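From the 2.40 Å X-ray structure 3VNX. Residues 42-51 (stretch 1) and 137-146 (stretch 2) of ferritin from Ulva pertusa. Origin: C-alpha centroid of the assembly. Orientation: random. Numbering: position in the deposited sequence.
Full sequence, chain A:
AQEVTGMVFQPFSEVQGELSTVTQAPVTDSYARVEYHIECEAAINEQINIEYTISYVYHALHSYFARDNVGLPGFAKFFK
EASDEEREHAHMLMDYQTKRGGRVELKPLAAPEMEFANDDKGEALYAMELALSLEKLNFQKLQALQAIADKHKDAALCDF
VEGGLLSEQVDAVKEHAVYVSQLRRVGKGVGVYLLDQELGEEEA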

# COMPACT_ATOMS: atom_id res chain seq x y z
N ALA A 42 26.02 -1.59 -54.21
CA ALA A 42 26.90 -2.75 -54.26
C ALA A 42 27.91 -2.80 -53.09
O ALA A 42 28.21 -3.87 -52.57
CB ALA A 42 27.63 -2.84 -55.62
N ALA A 43 28.43 -1.65 -52.69
CA ALA A 43 29.35 -1.60 -51.56
C ALA A 43 28.67 -2.02 -50.25
O ALA A 43 29.29 -2.64 -49.38
CB ALA A 43 29.95 -0.21 -51.41
N ILE A 44 27.39 -1.68 -50.11
CA ILE A 44 26.64 -2.09 -48.92
C ILE A 44 26.46 -3.60 -48.90
O ILE A 44 26.61 -4.25 -47.86
CB ILE A 44 25.27 -1.41 -48.85
CG1 ILE A 44 25.42 0.05 -48.42
CG2 ILE A 44 24.34 -2.18 -47.91
CD1 ILE A 44 25.96 0.21 -47.01
N ASN A 45 26.15 -4.18 -50.06
CA ASN A 45 26.05 -5.63 -50.14
C ASN A 45 27.37 -6.29 -49.76
O ASN A 45 27.40 -7.29 -49.03
CB ASN A 45 25.58 -6.06 -51.52
CG ASN A 45 24.09 -5.91 -51.68
OD1 ASN A 45 23.34 -6.03 -50.70
ND2 ASN A 45 23.64 -5.62 -52.90
N GLU A 46 28.45 -5.69 -50.22
CA GLU A 46 29.77 -6.18 -49.89
C GLU A 46 29.96 -6.18 -48.36
O GLU A 46 30.35 -7.18 -47.77
CB GLU A 46 30.84 -5.35 -50.62
CG GLU A 46 32.26 -5.72 -50.27
OE1 GLU A 46 31.83 -7.72 -51.46
OE2 GLU A 46 33.64 -7.65 -50.21
N GLN A 47 29.66 -5.05 -47.74
CA GLN A 47 29.86 -4.89 -46.30
C GLN A 47 28.86 -5.77 -45.53
O GLN A 47 29.20 -6.35 -44.49
CB GLN A 47 29.74 -3.40 -45.92
CG GLN A 47 30.05 -3.08 -44.46
CD GLN A 47 31.43 -3.54 -44.02
OE1 GLN A 47 32.39 -3.48 -44.78
NE2 GLN A 47 31.53 -3.99 -42.77
N ILE A 48 27.66 -5.94 -46.05
CA ILE A 48 26.78 -6.96 -45.48
C ILE A 48 27.51 -8.30 -45.42
O ILE A 48 27.56 -8.95 -44.37
CB ILE A 48 25.47 -7.10 -46.26
CG1 ILE A 48 24.54 -5.93 -45.94
CG2 ILE A 48 24.78 -8.41 -45.91
CD1 ILE A 48 23.55 -5.61 -47.02
N ASN A 49 28.09 -8.71 -46.55
CA ASN A 49 28.76 -10.01 -46.60
C ASN A 49 29.93 -10.09 -45.63
O ASN A 49 30.23 -11.16 -45.10
CB ASN A 49 29.23 -10.33 -48.03
CG ASN A 49 29.98 -11.66 -48.12
OD1 ASN A 49 31.19 -11.69 -48.39
ND2 ASN A 49 29.28 -12.77 -47.87
N ILE A 50 30.60 -8.96 -45.41
CA ILE A 50 31.75 -8.92 -44.51
C ILE A 50 31.32 -9.13 -43.04
O ILE A 50 31.99 -9.85 -42.29
CB ILE A 50 32.52 -7.60 -44.69
CG1 ILE A 50 33.05 -7.51 -46.12
CG2 ILE A 50 33.66 -7.48 -43.67
CD1 ILE A 50 33.99 -6.36 -46.36
N GLU A 51 30.21 -8.51 -42.65
CA GLU A 51 29.70 -8.64 -41.29
C GLU A 51 29.18 -10.05 -41.14
O GLU A 51 29.46 -10.74 -40.14
CB GLU A 51 28.56 -7.64 -41.01
CG GLU A 51 28.92 -6.16 -41.20
CD GLU A 51 29.81 -5.57 -40.09
OE1 GLU A 51 30.28 -4.42 -40.27
OE2 GLU A 51 30.06 -6.22 -39.05
N LEU A 137 40.70 -4.88 -39.22
CA LEU A 137 40.39 -5.09 -40.62
C LEU A 137 39.02 -4.49 -40.93
O LEU A 137 38.87 -3.73 -41.89
CB LEU A 137 40.38 -6.59 -40.94
CG LEU A 137 40.74 -6.98 -42.38
CD1 LEU A 137 40.22 -8.37 -42.72
CD2 LEU A 137 40.26 -5.96 -43.40
N ASN A 138 38.01 -4.84 -40.12
CA ASN A 138 36.67 -4.35 -40.42
C ASN A 138 36.54 -2.83 -40.29
O ASN A 138 35.72 -2.22 -40.95
CB ASN A 138 35.60 -5.05 -39.60
CG ASN A 138 34.23 -4.90 -40.23
OD1 ASN A 138 34.13 -4.68 -41.43
ND2 ASN A 138 33.17 -5.01 -39.43
N PHE A 139 37.36 -2.24 -39.42
CA PHE A 139 37.40 -0.80 -39.29
C PHE A 139 37.80 -0.19 -40.63
O PHE A 139 37.19 0.77 -41.13
CB PHE A 139 38.39 -0.41 -38.19
CG PHE A 139 38.48 1.06 -37.93
CD1 PHE A 139 37.44 1.91 -38.27
CD2 PHE A 139 39.60 1.59 -37.31
CE1 PHE A 139 37.52 3.27 -38.01
CE2 PHE A 139 39.70 2.94 -37.05
CZ PHE A 139 38.65 3.79 -37.40
N GLN A 140 38.81 -0.78 -41.26
CA GLN A 140 39.24 -0.29 -42.56
C GLN A 140 38.17 -0.56 -43.63
O GLN A 140 37.87 0.32 -44.45
CB GLN A 140 40.59 -0.89 -42.95
CG GLN A 140 41.72 -0.30 -42.12
CD GLN A 140 42.88 -1.26 -41.89
OE1 GLN A 140 44.04 -0.91 -42.09
NE2 GLN A 140 42.56 -2.49 -41.46
N LYS A 141 37.59 -1.76 -43.61
CA LYS A 141 36.48 -2.04 -44.52
C LYS A 141 35.41 -0.95 -44.36
O LYS A 141 34.93 -0.39 -45.34
CB LYS A 141 35.87 -3.42 -44.28
CG LYS A 141 36.77 -4.58 -44.67
CD LYS A 141 37.13 -4.53 -46.16
CE LYS A 141 38.01 -5.72 -46.58
NZ LYS A 141 37.95 -5.98 -48.06
N LEU A 142 35.06 -0.64 -43.11
CA LEU A 142 34.04 0.37 -42.88
C LEU A 142 34.52 1.70 -43.45
O LEU A 142 33.74 2.40 -44.10
CB LEU A 142 33.67 0.48 -41.40
CG LEU A 142 32.71 -0.62 -40.94
CD1 LEU A 142 32.54 -0.67 -39.42
CD2 LEU A 142 31.36 -0.48 -41.64
N GLN A 143 35.79 2.05 -43.23
CA GLN A 143 36.35 3.27 -43.78
C GLN A 143 36.20 3.34 -45.31
O GLN A 143 35.75 4.34 -45.88
CB GLN A 143 37.82 3.42 -43.37
CG GLN A 143 38.01 4.07 -42.00
CD GLN A 143 39.42 3.89 -41.47
OE1 GLN A 143 40.18 3.07 -41.98
NE2 GLN A 143 39.77 4.66 -40.44
N ALA A 144 36.56 2.25 -45.98
CA ALA A 144 36.37 2.11 -47.41
C ALA A 144 34.90 2.30 -47.81
O ALA A 144 34.59 2.93 -48.84
CB ALA A 144 36.89 0.74 -47.90
N LEU A 145 33.99 1.75 -47.00
CA LEU A 145 32.57 1.84 -47.34
C LEU A 145 32.12 3.29 -47.34
O LEU A 145 31.35 3.72 -48.21
CB LEU A 145 31.68 1.00 -46.41
CG LEU A 145 30.17 1.29 -46.53
CD1 LEU A 145 29.67 1.16 -47.95
CD2 LEU A 145 29.34 0.41 -45.61
N GLN A 146 32.60 4.07 -46.38
CA GLN A 146 32.18 5.46 -46.36
C GLN A 146 32.87 6.25 -47.49
O GLN A 146 32.31 7.22 -48.02
CB GLN A 146 32.37 6.08 -44.97
CG GLN A 146 33.68 6.80 -44.75
CD GLN A 146 33.70 8.20 -45.32
OE1 GLN A 146 32.75 8.99 -45.14
NE2 GLN A 146 34.78 8.53 -46.02

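The two stretches are helical throughout and run nearly antiparallel, their N-to-C directions differing by 168° and their axes approaching to 10.2 Å. The register follows from the nearest backbone pairs: Ala-43 CA lies 6.3 Å from Leu-145 CA, and Ile-50 CA lies 7.9 Å from Asn-138 CA. The helices are therefore closer at the Ala-43 end, where a methyl group is the whole side chain.

Two hydrogen bonds cross the interface, and both use the amide of Asn-138. Gln-47 NE2 donates to Asn-138 OD1 at 3.0 Å, and Asn-138 ND2 donates to Glu-51 OE1 at 3.1 Å; the N-H...acceptor angle is 169° in each case, close to linear. Within the first helix, Gln-47 NE2 also donates to Glu-51 OE1 at 2.8 Å, with a more bent angle of 138°. The three side chains thus close a ring of hydrogen bonds in which Asn-138 both accepts and donates, while Glu-51 OE1 receives two donors. All three residues are buried, so these bonds pair polar groups away from bulk solvent.

Packing is knob-into-hole at Gln-47, whose side chain sits among Asn-138, Lys-141, Leu-142 and Leu-145. Its aliphatic part contributes directly: Gln-47 CG is 3.7 Å from Leu-145 CD2. At its amide end, Gln-47 OE1 lies 3.5 Å from Lys-141 CB.

Apolar contact gathers around Leu-145, which has the largest area covered by the opposing stretch, 85 Å². Ala-43 CB meets Leu-145 CD1 at 3.7 Å, and Ile-44 CD1 meets Leu-145 CD2 at the same distance. Ile-44 leaves its backbone sideways, but its end comes nearer the partner helix. Toward the other end, Ile-50 CD1 packs 3.6 Å from Lys-141 CD, a contact with the lysine's aliphatic chain; Lys-141 NZ is hydrogen-bonded elsewhere in the structure.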